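Local coordinates for Lmo2125 protein (Listeria monocytogenes serovar 1/2a, PDB 5TU0), which binds maltose and probably hands it to a membrane transporter as the surface-tethered solute-binding lipoprotein of a sugar-uptake system, at residues N24-D29 against Q301-D306; T115-Y120 against T329-E334; K152-L157 against D221-D226; M348-T353 against D382-K387. The protein carries 2 engineered substitutions. All blocks are in the same frame, centred on the assembly; numbering follows the deposited sequence.

Contact 1 (N24-D29 against Q301-D306)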
loop_
_atom_site.group_PDB
_atom_site.type_symbol
_atom_site.label_atom_id
_atom_site.label_comp_id
_atom_site.label_asym_id
_atom_site.label_seq_id
_atom_site.Cartn_x
_atom_site.Cartn_y
_atom_site.Cartn_z
ATOM N N ASN A 24 -14.875 3.271 19.488
ATOM C CA ASN A 24 -15.655 3.670 20.677
ATOM C C ASN A 24 -16.609 4.822 20.390
ATOM O O ASN A 24 -17.749 4.814 20.877
ATOM C CB ASN A 24 -14.765 3.967 21.887
ATOM C CG ASN A 24 -14.323 2.705 22.603
ATOM O OD1 ASN A 24 -15.039 1.706 22.623
ATOM N ND2 ASN A 24 -13.150 2.749 23.206
ATOM N N LYS A 25 -16.169 5.781 19.583
ATOM C CA LYS A 25 -17.021 6.889 19.191
ATOM C C LYS A 25 -18.243 6.421 18.387
ATOM O O LYS A 25 -19.358 6.833 18.674
ATOM C CB LYS A 25 -16.259 7.921 18.360
ATOM C CG LYS A 25 -17.061 9.185 18.066
ATOM C CD LYS A 25 -16.214 10.256 17.388
ATOM C CE LYS A 25 -16.739 11.665 17.618
ATOM N NZ LYS A 25 -16.453 12.133 18.996
ATOM N N ILE A 26 -18.039 5.556 17.396
ATOM C CA ILE A 26 -19.152 5.156 16.529
ATOM C C ILE A 26 -19.998 3.970 16.983
ATOM O O ILE A 26 -21.093 3.787 16.461
ATOM C CB ILE A 26 -18.676 4.856 15.087
ATOM C CG1 ILE A 26 -17.851 3.558 15.016
ATOM C CG2 ILE A 26 -17.897 6.050 14.550
ATOM C CD1 ILE A 26 -17.536 3.084 13.601
ATOM N N LYS A 27 -19.538 3.171 17.945
ATOM C CA LYS A 27 -20.292 1.952 18.284
ATOM C C LYS A 27 -21.697 2.210 18.850
ATOM O O LYS A 27 -22.608 1.415 18.635
ATOM C CB LYS A 27 -19.517 1.064 19.247
ATOM C CG LYS A 27 -19.431 1.591 20.664
ATOM C CD LYS A 27 -18.592 0.667 21.508
ATOM C CE LYS A 27 -18.685 1.046 22.970
ATOM N NZ LYS A 27 -17.687 0.286 23.765
ATOM N N GLY A 28 -21.863 3.319 19.560
ATOM C CA GLY A 28 -23.137 3.634 20.207
ATOM C C GLY A 28 -24.362 3.584 19.311
ATOM O O GLY A 28 -25.365 2.950 19.654
ATOM N N ASP A 29 -24.291 4.254 18.168
ATOM C CA ASP A 29 -25.438 4.305 17.250
ATOM C C ASP A 29 -25.746 2.926 16.637
ATOM O O ASP A 29 -26.914 2.596 16.387
ATOM C CB ASP A 29 -25.237 5.388 16.198
ATOM C CG ASP A 29 -25.245 6.782 16.796
ATOM O OD1 ASP A 29 -26.009 7.026 17.747
ATOM O OD2 ASP A 29 -24.500 7.643 16.307
ATOM N N GLN A 301 -17.437 6.434 7.584
ATOM C CA GLN A 301 -16.190 6.614 6.833
ATOM C C GLN A 301 -15.689 8.066 6.960
ATOM O O GLN A 301 -14.486 8.308 7.053
ATOM C CB GLN A 301 -16.382 6.170 5.393
ATOM C CG GLN A 301 -16.364 4.658 5.271
ATOM C CD GLN A 301 -14.993 4.141 4.874
ATOM O OE1 GLN A 301 -14.657 4.178 3.703
ATOM N NE2 GLN A 301 -14.207 3.644 5.839
ATOM N N GLU A 302 -16.613 9.024 7.012
ATOM C CA GLU A 302 -16.227 10.428 7.228
ATOM C C GLU A 302 -15.681 10.602 8.643
ATOM O O GLU A 302 -14.672 11.285 8.839
ATOM C CB GLU A 302 -17.382 11.397 6.937
ATOM C CG GLU A 302 -17.694 11.439 5.453
ATOM C CD GLU A 302 -18.852 12.333 5.065
ATOM O OE1 GLU A 302 -19.520 12.932 5.952
ATOM O OE2 GLU A 302 -19.080 12.419 3.841
ATOM N N THR A 303 -16.314 9.963 9.625
ATOM C CA THR A 303 -15.797 10.036 11.004
ATOM C C THR A 303 -14.390 9.396 11.074
ATOM O O THR A 303 -13.501 9.909 11.758
ATOM C CB THR A 303 -16.734 9.354 12.009
ATOM O OG1 THR A 303 -18.013 10.000 11.964
ATOM C CG2 THR A 303 -16.173 9.428 13.420
ATOM N N LEU A 304 -14.193 8.293 10.358
ATOM C CA LEU A 304 -12.864 7.651 10.332
ATOM C C LEU A 304 -11.809 8.657 9.886
ATOM O O LEU A 304 -10.770 8.805 10.535
ATOM C CB LEU A 304 -12.838 6.437 9.396
ATOM C CG LEU A 304 -11.472 5.748 9.232
ATOM C CD1 LEU A 304 -11.014 5.107 10.530
ATOM C CD2 LEU A 304 -11.540 4.723 8.110
ATOM N N TYR A 305 -12.076 9.351 8.784
ATOM C CA TYR A 305 -11.132 10.341 8.272
ATOM C C TYR A 305 -10.930 11.485 9.260
ATOM O O TYR A 305 -9.813 11.967 9.462
ATOM C CB TYR A 305 -11.584 10.908 6.923
ATOM C CG TYR A 305 -10.627 11.960 6.408
ATOM C CD1 TYR A 305 -9.409 11.592 5.841
ATOM C CD2 TYR A 305 -10.918 13.319 6.517
ATOM C CE1 TYR A 305 -8.510 12.542 5.392
ATOM C CE2 TYR A 305 -10.020 14.276 6.065
ATOM C CZ TYR A 305 -8.817 13.869 5.495
ATOM O OH TYR A 305 -7.918 14.793 5.037
ATOM N N ASP A 306 -12.029 11.925 9.863
ATOM C CA ASP A 306 -11.957 12.994 10.835
ATOM C C ASP A 306 -11.052 12.640 12.020
ATOM O O ASP A 306 -10.298 13.482 12.485
ATOM C CB ASP A 306 -13.365 13.343 11.355
ATOM C CG ASP A 306 -14.226 14.088 10.330
ATOM O OD1 ASP A 306 -13.700 14.639 9.347
ATOM O OD2 ASP A 306 -15.457 14.159 10.535
#

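Contact 2 (T115-Y120 against T329-E334)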
loop_
_atom_site.group_PDB
_atom_site.type_symbol
_atom_site.label_atom_id
_atom_site.label_comp_id
_atom_site.label_asym_id
_atom_site.label_seq_id
_atom_site.Cartn_x
_atom_site.Cartn_y
_atom_site.Cartn_z
ATOM N N THR A 115 -1.493 4.612 -0.914
ATOM C CA THR A 115 -0.525 4.288 -1.925
ATOM C C THR A 115 0.621 5.266 -1.750
ATOM O O THR A 115 0.537 6.203 -0.938
ATOM C CB THR A 115 -1.107 4.367 -3.358
ATOM O OG1 THR A 115 -0.150 3.859 -4.298
ATOM C CG2 THR A 115 -1.465 5.790 -3.752
ATOM N N LEU A 116 1.681 5.031 -2.494
ATOM C CA LEU A 116 2.848 5.885 -2.467
ATOM C C LEU A 116 2.558 7.257 -3.064
ATOM O O LEU A 116 1.756 7.401 -3.982
ATOM C CB LEU A 116 4.012 5.229 -3.206
ATOM C CG LEU A 116 4.604 3.962 -2.607
ATOM C CD1 LEU A 116 5.785 3.512 -3.458
ATOM C CD2 LEU A 116 5.052 4.173 -1.173
ATOM N N VAL A 117 3.259 8.257 -2.541
ATOM C CA VAL A 117 3.095 9.636 -2.950
ATOM C C VAL A 117 4.472 10.295 -3.001
ATOM O O VAL A 117 5.482 9.669 -2.653
ATOM C CB VAL A 117 2.167 10.413 -1.965
ATOM C CG1 VAL A 117 0.764 9.808 -1.944
ATOM C CG2 VAL A 117 2.732 10.432 -0.548
ATOM N N LEU A 118 4.512 11.542 -3.446
ATOM C CA LEU A 118 5.767 12.308 -3.458
ATOM C C LEU A 118 5.732 13.345 -2.327
ATOM O O LEU A 118 4.867 14.242 -2.317
ATOM C CB LEU A 118 5.951 13.048 -4.780
ATOM C CG LEU A 118 7.264 13.829 -4.887
ATOM C CD1 LEU A 118 8.410 12.875 -5.207
ATOM C CD2 LEU A 118 7.195 14.940 -5.922
ATOM N N TYR A 119 6.639 13.208 -1.365
ATOM C CA TYR A 119 6.801 14.209 -0.308
ATOM C C TYR A 119 7.857 15.165 -0.790
ATOM O O TYR A 119 8.818 14.733 -1.425
ATOM C CB TYR A 119 7.318 13.598 0.986
ATOM C CG TYR A 119 6.310 12.790 1.742
ATOM C CD1 TYR A 119 5.385 13.415 2.567
ATOM C CD2 TYR A 119 6.310 11.396 1.676
ATOM C CE1 TYR A 119 4.457 12.681 3.276
ATOM C CE2 TYR A 119 5.399 10.654 2.394
ATOM C CZ TYR A 119 4.469 11.301 3.190
ATOM O OH TYR A 119 3.548 10.580 3.889
ATOM N N TYR A 120 7.689 16.455 -0.515
ATOM C CA TYR A 120 8.730 17.440 -0.876
ATOM C C TYR A 120 8.815 18.490 0.216
ATOM O O TYR A 120 7.876 18.676 1.012
ATOM C CB TYR A 120 8.506 18.079 -2.267
ATOM C CG TYR A 120 7.359 19.055 -2.350
ATOM C CD1 TYR A 120 6.047 18.609 -2.455
ATOM C CD2 TYR A 120 7.587 20.439 -2.336
ATOM C CE1 TYR A 120 4.998 19.507 -2.520
ATOM C CE2 TYR A 120 6.536 21.343 -2.407
ATOM C CZ TYR A 120 5.247 20.865 -2.499
ATOM O OH TYR A 120 4.196 21.746 -2.566
ATOM N N THR A 329 -3.833 13.765 1.862
ATOM C CA THR A 329 -5.096 13.187 1.435
ATOM C C THR A 329 -5.318 13.373 -0.061
ATOM O O THR A 329 -5.684 12.416 -0.743
ATOM C CB THR A 329 -6.271 13.812 2.190
ATOM O OG1 THR A 329 -6.038 13.688 3.601
ATOM C CG2 THR A 329 -7.580 13.121 1.809
ATOM N N ASN A 330 -5.071 14.586 -0.567
ATOM C CA ASN A 330 -5.236 14.881 -1.996
ATOM C C ASN A 330 -4.282 14.040 -2.856
ATOM O O ASN A 330 -4.692 13.488 -3.877
ATOM C CB ASN A 330 -4.987 16.372 -2.308
ATOM C CG ASN A 330 -6.082 17.291 -1.783
ATOM O OD1 ASN A 330 -7.166 16.857 -1.395
ATOM N ND2 ASN A 330 -5.797 18.576 -1.780
ATOM N N ALA A 331 -3.017 13.970 -2.439
ATOM C CA ALA A 331 -2.002 13.174 -3.155
ATOM C C ALA A 331 -2.373 11.697 -3.212
ATOM O O ALA A 331 -2.287 11.074 -4.262
ATOM C CB ALA A 331 -0.642 13.338 -2.511
ATOM N N VAL A 332 -2.774 11.139 -2.077
ATOM C CA VAL A 332 -3.205 9.740 -2.019
ATOM C C VAL A 332 -4.404 9.487 -2.917
ATOM O O VAL A 332 -4.402 8.535 -3.683
ATOM C CB VAL A 332 -3.549 9.296 -0.574
ATOM C CG1 VAL A 332 -4.262 7.929 -0.560
ATOM C CG2 VAL A 332 -2.284 9.248 0.255
ATOM N N ILE A 333 -5.415 10.346 -2.848
ATOM C CA ILE A 333 -6.613 10.171 -3.684
ATOM C C ILE A 333 -6.275 10.216 -5.180
ATOM O O ILE A 333 -6.761 9.387 -5.968
ATOM C CB ILE A 333 -7.689 11.228 -3.338
ATOM C CG1 ILE A 333 -8.243 10.965 -1.924
ATOM C CG2 ILE A 333 -8.815 11.206 -4.362
ATOM C CD1 ILE A 333 -9.135 12.070 -1.378
ATOM N N GLU A 334 -5.445 11.193 -5.553
ATOM C CA GLU A 334 -5.053 11.383 -6.944
ATOM C C GLU A 334 -4.193 10.238 -7.435
ATOM O O GLU A 334 -4.444 9.689 -8.504
ATOM C CB GLU A 334 -4.294 12.708 -7.104
ATOM C CG GLU A 334 -3.916 13.075 -8.530
ATOM C CD GLU A 334 -5.119 13.243 -9.446
ATOM O OE1 GLU A 334 -6.190 13.697 -8.975
ATOM O OE2 GLU A 334 -4.973 12.933 -10.652
#

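Contact 3 (K152-L157 against D221-D226)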
loop_
_atom_site.group_PDB
_atom_site.type_symbol
_atom_site.label_atom_id
_atom_site.label_comp_id
_atom_site.label_asym_id
_atom_site.label_seq_id
_atom_site.Cartn_x
_atom_site.Cartn_y
_atom_site.Cartn_z
ATOM N N LYS A 152 27.546 13.217 -7.147
ATOM C CA LYS A 152 26.309 12.565 -6.691
ATOM C C LYS A 152 25.415 13.622 -6.058
ATOM O O LYS A 152 25.899 14.680 -5.591
ATOM C CB LYS A 152 26.612 11.402 -5.741
ATOM C CG LYS A 152 27.641 10.408 -6.291
ATOM C CD LYS A 152 27.258 9.882 -7.668
ATOM C CE LYS A 152 28.271 8.886 -8.182
ATOM N NZ LYS A 152 27.819 8.293 -9.461
ATOM N N ASN A 153 24.114 13.338 -6.059
ATOM C CA ASN A 153 23.120 14.321 -5.661
ATOM C C ASN A 153 21.929 13.642 -4.994
ATOM O O ASN A 153 21.565 12.536 -5.355
ATOM C CB ASN A 153 22.722 15.092 -6.941
ATOM C CG ASN A 153 21.783 16.265 -6.676
ATOM O OD1 ASN A 153 20.589 16.074 -6.460
ATOM N ND2 ASN A 153 22.317 17.492 -6.767
ATOM N N THR A 154 21.343 14.322 -4.005
ATOM C CA THR A 154 20.205 13.805 -3.253
ATOM C C THR A 154 18.945 14.633 -3.468
ATOM O O THR A 154 18.033 14.582 -2.633
ATOM C CB THR A 154 20.524 13.748 -1.728
ATOM O OG1 THR A 154 20.906 15.058 -1.250
ATOM C CG2 THR A 154 21.649 12.754 -1.451
ATOM N N GLY A 155 18.892 15.385 -4.575
ATOM C CA GLY A 155 17.731 16.223 -4.905
ATOM C C GLY A 155 16.440 15.431 -4.814
ATOM O O GLY A 155 15.470 15.857 -4.164
ATOM N N PHE A 156 16.449 14.274 -5.459
ATOM C CA PHE A 156 15.326 13.330 -5.436
ATOM C C PHE A 156 15.859 11.964 -5.022
ATOM O O PHE A 156 16.914 11.538 -5.515
ATOM C CB PHE A 156 14.665 13.229 -6.814
ATOM C CG PHE A 156 13.769 12.028 -6.964
ATOM C CD1 PHE A 156 12.555 11.977 -6.318
ATOM C CD2 PHE A 156 14.150 10.942 -7.748
ATOM C CE1 PHE A 156 11.727 10.861 -6.438
ATOM C CE2 PHE A 156 13.319 9.831 -7.885
ATOM C CZ PHE A 156 12.117 9.793 -7.229
ATOM N N LEU A 157 15.134 11.277 -4.128
ATOM C CA LEU A 157 15.518 9.926 -3.716
ATOM C C LEU A 157 14.306 9.028 -3.705
ATOM O O LEU A 157 13.217 9.472 -3.351
ATOM C CB LEU A 157 16.113 9.919 -2.308
ATOM C CG LEU A 157 17.370 10.755 -2.049
ATOM C CD1 LEU A 157 17.663 10.811 -0.555
ATOM C CD2 LEU A 157 18.556 10.212 -2.829
ATOM N N ASP A 221 16.440 2.857 3.451
ATOM C CA ASP A 221 15.341 3.646 4.015
ATOM C C ASP A 221 15.871 4.592 5.097
ATOM O O ASP A 221 15.470 5.761 5.145
ATOM C CB ASP A 221 14.209 2.791 4.585
ATOM C CG ASP A 221 12.986 3.635 4.938
ATOM O OD1 ASP A 221 12.307 4.120 4.001
ATOM O OD2 ASP A 221 12.724 3.838 6.138
ATOM N N ASP A 222 16.773 4.107 5.956
ATOM C CA ASP A 222 17.355 4.962 7.003
ATOM C C ASP A 222 18.059 6.164 6.374
ATOM O O ASP A 222 17.923 7.294 6.846
ATOM C CB ASP A 222 18.358 4.208 7.889
ATOM C CG ASP A 222 17.691 3.300 8.936
ATOM O OD1 ASP A 222 16.445 3.255 9.051
ATOM O OD2 ASP A 222 18.443 2.625 9.666
ATOM N N PHE A 223 18.804 5.903 5.306
ATOM C CA PHE A 223 19.525 6.944 4.595
ATOM C C PHE A 223 18.555 7.970 4.028
ATOM O O PHE A 223 18.715 9.165 4.217
ATOM C CB PHE A 223 20.339 6.317 3.455
ATOM C CG PHE A 223 21.068 7.314 2.609
ATOM C CD1 PHE A 223 22.320 7.773 2.983
ATOM C CD2 PHE A 223 20.509 7.784 1.422
ATOM C CE1 PHE A 223 22.996 8.698 2.195
ATOM C CE2 PHE A 223 21.182 8.712 0.632
ATOM C CZ PHE A 223 22.423 9.170 1.025
ATOM N N ILE A 224 17.551 7.487 3.317
ATOM C CA ILE A 224 16.563 8.352 2.697
ATOM C C ILE A 224 15.806 9.219 3.718
ATOM O O ILE A 224 15.636 10.408 3.481
ATOM C CB ILE A 224 15.592 7.530 1.825
ATOM C CG1 ILE A 224 16.338 6.934 0.627
ATOM C CG2 ILE A 224 14.437 8.387 1.311
ATOM C CD1 ILE A 224 15.547 5.854 -0.086
ATOM N N GLN A 225 15.354 8.631 4.832
ATOM C CA GLN A 225 14.609 9.385 5.850
ATOM C C GLN A 225 15.493 10.423 6.522
ATOM O O GLN A 225 15.050 11.534 6.829
ATOM C CB GLN A 225 14.017 8.460 6.921
ATOM C CG GLN A 225 13.097 7.380 6.373
ATOM C CD GLN A 225 12.036 7.909 5.446
ATOM O OE1 GLN A 225 11.818 7.365 4.355
ATOM N NE2 GLN A 225 11.389 8.983 5.847
ATOM N N ASP A 226 16.743 10.039 6.760
ATOM C CA ASP A 226 17.712 10.916 7.382
ATOM C C ASP A 226 17.938 12.152 6.488
ATOM O O ASP A 226 17.964 13.279 6.994
ATOM C CB ASP A 226 19.026 10.156 7.636
ATOM C CG ASP A 226 20.046 10.978 8.406
ATOM O OD1 ASP A 226 19.766 11.343 9.575
ATOM O OD2 ASP A 226 21.149 11.215 7.860
#

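Contact 4 (M348-T353 against D382-K387)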
loop_
_atom_site.group_PDB
_atom_site.type_symbol
_atom_site.label_atom_id
_atom_site.label_comp_id
_atom_site.label_asym_id
_atom_site.label_seq_id
_atom_site.Cartn_x
_atom_site.Cartn_y
_atom_site.Cartn_z
ATOM N N MET A 348 2.109 -14.960 -4.971
ATOM C CA MET A 348 2.738 -13.640 -4.790
ATOM C C MET A 348 3.911 -13.755 -3.806
ATOM O O MET A 348 4.883 -13.004 -3.885
ATOM C CB MET A 348 1.714 -12.610 -4.283
ATOM C CG MET A 348 2.253 -11.190 -4.187
ATOM S SD MET A 348 2.728 -10.515 -5.791
ATOM C CE MET A 348 3.823 -9.170 -5.266
ATOM N N SER A 349 3.830 -14.718 -2.895
ATOM C CA SER A 349 4.910 -14.923 -1.939
ATOM C C SER A 349 6.254 -15.196 -2.621
ATOM O O SER A 349 7.274 -14.860 -2.062
ATOM C CB SER A 349 4.582 -16.066 -0.966
ATOM O OG SER A 349 4.547 -17.302 -1.646
ATOM N N GLU A 350 6.252 -15.759 -3.837
ATOM C CA GLU A 350 7.490 -16.101 -4.544
ATOM C C GLU A 350 8.069 -14.910 -5.306
ATOM O O GLU A 350 9.230 -14.907 -5.662
ATOM C CB GLU A 350 7.243 -17.284 -5.485
ATOM C CG GLU A 350 6.598 -18.469 -4.763
ATOM C CD GLU A 350 7.363 -18.870 -3.516
ATOM O OE1 GLU A 350 8.610 -18.998 -3.585
ATOM O OE2 GLU A 350 6.718 -19.033 -2.463
ATOM N N VAL A 351 7.264 -13.886 -5.529
ATOM C CA VAL A 351 7.738 -12.709 -6.246
ATOM C C VAL A 351 8.807 -11.913 -5.480
ATOM O O VAL A 351 9.777 -11.459 -6.078
ATOM C CB VAL A 351 6.549 -11.807 -6.630
ATOM C CG1 VAL A 351 7.011 -10.494 -7.267
ATOM C CG2 VAL A 351 5.630 -12.556 -7.587
ATOM N N TRP A 352 8.640 -11.784 -4.164
ATOM C CA TRP A 352 9.538 -10.934 -3.328
ATOM C C TRP A 352 11.040 -11.205 -3.392
ATOM O O TRP A 352 11.808 -10.298 -3.719
ATOM C CB TRP A 352 9.037 -10.908 -1.877
ATOM C CG TRP A 352 7.637 -10.399 -1.806
ATOM C CD1 TRP A 352 6.519 -11.119 -1.507
ATOM C CD2 TRP A 352 7.193 -9.066 -2.105
ATOM N NE1 TRP A 352 5.410 -10.312 -1.576
ATOM C CE2 TRP A 352 5.794 -9.050 -1.945
ATOM C CE3 TRP A 352 7.850 -7.875 -2.474
ATOM C CZ2 TRP A 352 5.033 -7.899 -2.140
ATOM C CZ3 TRP A 352 7.095 -6.726 -2.674
ATOM C CH2 TRP A 352 5.697 -6.748 -2.504
ATOM N N THR A 353 11.474 -12.433 -3.125
ATOM C CA THR A 353 12.905 -12.745 -3.180
ATOM C C THR A 353 13.467 -12.614 -4.592
ATOM O O THR A 353 14.571 -12.079 -4.784
ATOM C CB THR A 353 13.211 -14.138 -2.592
ATOM O OG1 THR A 353 12.387 -15.125 -3.222
ATOM C CG2 THR A 353 12.913 -14.138 -1.109
ATOM N N ASP A 382 10.273 -20.980 -11.311
ATOM C CA ASP A 382 10.675 -22.274 -10.790
ATOM C C ASP A 382 10.115 -22.478 -9.394
ATOM O O ASP A 382 9.632 -23.560 -9.090
ATOM C CB ASP A 382 12.202 -22.463 -10.854
ATOM C CG ASP A 382 12.710 -22.649 -12.291
ATOM O OD1 ASP A 382 11.873 -22.757 -13.222
ATOM O OD2 ASP A 382 13.945 -22.691 -12.503
ATOM N N ASN A 383 10.159 -21.444 -8.558
ATOM C CA ASN A 383 9.559 -21.545 -7.209
ATOM C C ASN A 383 8.050 -21.755 -7.260
ATOM O O ASN A 383 7.513 -22.534 -6.476
ATOM C CB ASN A 383 9.894 -20.330 -6.356
ATOM C CG ASN A 383 11.305 -20.382 -5.808
ATOM O OD1 ASN A 383 11.843 -21.461 -5.551
ATOM N ND2 ASN A 383 11.904 -19.220 -5.595
ATOM N N VAL A 384 7.372 -21.071 -8.178
ATOM C CA VAL A 384 5.922 -21.230 -8.343
ATOM C C VAL A 384 5.585 -22.690 -8.713
ATOM O O VAL A 384 4.700 -23.304 -8.107
ATOM C CB VAL A 384 5.355 -20.233 -9.393
ATOM C CG1 VAL A 384 3.933 -20.594 -9.799
ATOM C CG2 VAL A 384 5.403 -18.808 -8.865
ATOM N N THR A 385 6.308 -23.229 -9.693
ATOM C CA THR A 385 6.130 -24.601 -10.150
ATOM C C THR A 385 6.365 -25.628 -9.048
ATOM O O THR A 385 5.590 -26.591 -8.909
ATOM C CB THR A 385 7.082 -24.903 -11.316
ATOM O OG1 THR A 385 6.756 -24.044 -12.416
ATOM C CG2 THR A 385 6.986 -26.368 -11.763
ATOM N N GLN A 386 7.423 -25.411 -8.269
ATOM C CA GLN A 386 7.811 -26.314 -7.172
ATOM C C GLN A 386 6.910 -26.296 -5.950
ATOM O O GLN A 386 6.648 -27.333 -5.345
ATOM C CB GLN A 386 9.214 -25.948 -6.683
ATOM C CG GLN A 386 10.302 -26.138 -7.721
ATOM C CD GLN A 386 10.692 -27.575 -7.901
ATOM O OE1 GLN A 386 10.672 -28.103 -9.019
ATOM N NE2 GLN A 386 11.038 -28.233 -6.797
ATOM N N LYS A 387 6.444 -25.121 -5.574
ATOM C CA LYS A 387 5.695 -24.984 -4.325
ATOM C C LYS A 387 4.190 -24.932 -4.437
ATOM O O LYS A 387 3.511 -25.085 -3.428
ATOM C CB LYS A 387 6.185 -23.735 -3.606
ATOM C CG LYS A 387 7.678 -23.767 -3.323
ATOM C CD LYS A 387 8.130 -22.439 -2.757
ATOM C CE LYS A 387 9.632 -22.417 -2.592
ATOM N NZ LYS A 387 10.073 -21.081 -2.123
#

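Contact 1 (N24-D29 against Q301-D306)
No ring, amide or carboxylate stands between Lys-25, Ile-26 and Thr-303; the contact has no flat face or edge to offer and is made of aliphatic carbon alone. It is a light helix-to-helix touch on the outside of a periplasmic-binding-protein fold, where helix 17-34 passes helix 298-308, and it illustrates how one methyl group can join two helical segments that share little other contact. The nearest backbones are those of Ile-26 and Thr-303, with CA atoms 8.1 Å from each other, and the two segments together bury just 92 Å².

The bridging group is Thr-303 CG2. Chi1, measured to OG1, is -60°, which leaves the methyl opposite the backbone N and sends it across to helix 17-34, while OG1 turns back to the carbonyl O of Lys-299 in its own helix. Ile-26 CG2 lies 4.0 Å from Thr-303 CG2, the two side chains running antiparallel alongside one another. On the more exposed side, Lys-25 CD comes within 4.1 Å of Thr-303 CG2; beyond CD the chain leaves the threonine, and the packing is by its methylenes.

Val-295 and the hydroxyl of Tyr-294, which bonds to Ile-26 O, tie the same helix to helix 285-295. On the flank facing Val-40, Lys-27 NZ donates to Asn-24 OD1 at 3.2 Å, tilted 31° from the amide's carbonyl plane.

Contact 2 (T115-Y120 against T329-E334)
Val-117 lays its CG1 branch over helix 327-336, in the notch between Ala-331 and Val-332. This is the helix-on-sheet packing of the periplasmic-binding-protein fold, with the last part of the long strand 105-121 on one side and the helix on the other, and it shows how a single branched residue can fit a strand to a helix. Val-117 CG1 is 3.8 Å from Ala-331 CB and equally 3.8 Å from Val-332 CG2, whose side chain it meets at a slant. It also approaches the backbone, with Val-117 CG1 to Val-332 N again 3.8 Å. The helix runs close throughout: CA atoms are 6.2 Å apart for Val-117 and Ala-331, and 6.1 Å for Thr-115 and Val-332. The short Ala-331 side chain leaves Val-117 CB and CG1 directly against its CB.

Earlier in the strand segment, Thr-115 adds a weaker touch, its CG2 methyl 4.0 Å from Val-332 O. The hydroxyl points elsewhere, since chi1 of -172° sets OG1 opposite the backbone N, where it bonds to the carbonyl O of Phe-270. Thr-115 N is buried here without a partner in the model. The preceding residue, Glu-114, lines the sugar pocket, and the Thr-115 side chain lies about 10 Å from a bound glucose unit.

Val-255 of strand 253-256 touches both Val-117 and Ala-331. The other branch, Val-117 CG2, sits 3.9 Å above one face of the Tyr-119 ring, displaced toward its rim.

Contact 3 (K152-L157 against D221-D226)
Leu-157, Ile-224 and Phe-223 carry this contact, an apolar seam between the short strand 156-157, with the loop before it, and helix 217-229. Leu-157 gives up the most surface, and it does so in two places. Near its root, Leu-157 CB lies 4.2 Å from Ile-224 CG1, beside the closest pair of backbones, whose CA atoms are 6.7 Å apart. At its tip, Leu-157 CD1 lies 4.3 Å from Phe-223 CE2. Leu-157 therefore spans two successive residues of the helix.

Phe-223 leaves the helix with CG opposite the backbone N (chi1 177°), which carries the ring out over the loop. Leu-157 CD1 meets the ring obliquely, and so does Thr-154, whose CG2 methyl stays 4.4 Å from Phe-223 CZ. The threonine hydroxyl faces other partners, the carbonyl O atoms of Lys-232 and Phe-144. The loop carrying Thr-154 is shaped by an Asx turn: Gly-155 N donates to Asn-153 OD1 in a short bond, from above the carbonyl plane by 37°. No hydrogen bond crosses the seam; polar bonds shape the backbone while hydrocarbon makes the join.

The leucine and isoleucine share a further neighbour, Ile-236 of strand 235-238, which runs parallel to strand 156-157 and is joined to it by backbone hydrogen bonds of Gly-155 and Leu-157 with Ala-235. Trp-210 also touches Leu-157, and Met-214 touches Ile-224; helix 217-229 is thus packed against the margin of the mixed sheet.

Contact 4 (M348-T353 against D382-K387)
Glu-350 is the tight centre of this contact, reaching from helix 348-363 into a niche formed by Asn-383, Val-384 and Lys-387 of helix 369-387. Its chain folds at the second torsion, which brings the carboxylate over the neighbouring helix: Glu-350 OE1 lies 3.3 Å from Asn-383 CB. The carboxylate plane is turned 79° from the asparagine amide, so the two flat groups stand almost perpendicular and do not stack. Nearer the backbone, Glu-350 CB rests 4.1 Å from Val-384 CG2 on the buried side.

The outer side is governed by charge. Exposed Lys-387 stretches fully beyond CG; its CD and CE pass the carboxylate at a slant, and its NZ donates to Glu-350 OE1 at 2.9 Å in a salt bridge. The ammonium comes from the syn side, 32° out of the carboxylate plane. This nearby positive charge would be expected to stabilise the largely buried glutamate in its ionised form.

With segment axes 9.3 Å apart and N-to-C directions 143° from each other, the pair is an antiparallel helical hairpin, made by the last two helices of the chain.

In the fold
Contacts 2 and 3 are buried and reach the same mixed sheet, where Leu-118 CD1 packs 4.1 Å from Phe-156 CE1; both rely on apolar side chains and set a strand segment against a helix, contact 2 nearer the middle of the chain, contact 3 at the sheet's margin. Contacts 1 and 4 lie nearer the surface, on opposite sides of the chain's centre, and both join helices. They differ in chemistry: a sparse methyl touch in contact 1, an ion pair beside a small apolar contact in contact 4. Contact 1 is linked to contact 2 by a probable hydrogen bond between Tyr-305 OH and Thr-329 OG1, whereas contact 4 touches none of the others, although helix 348-363 directly follows helix 327-336.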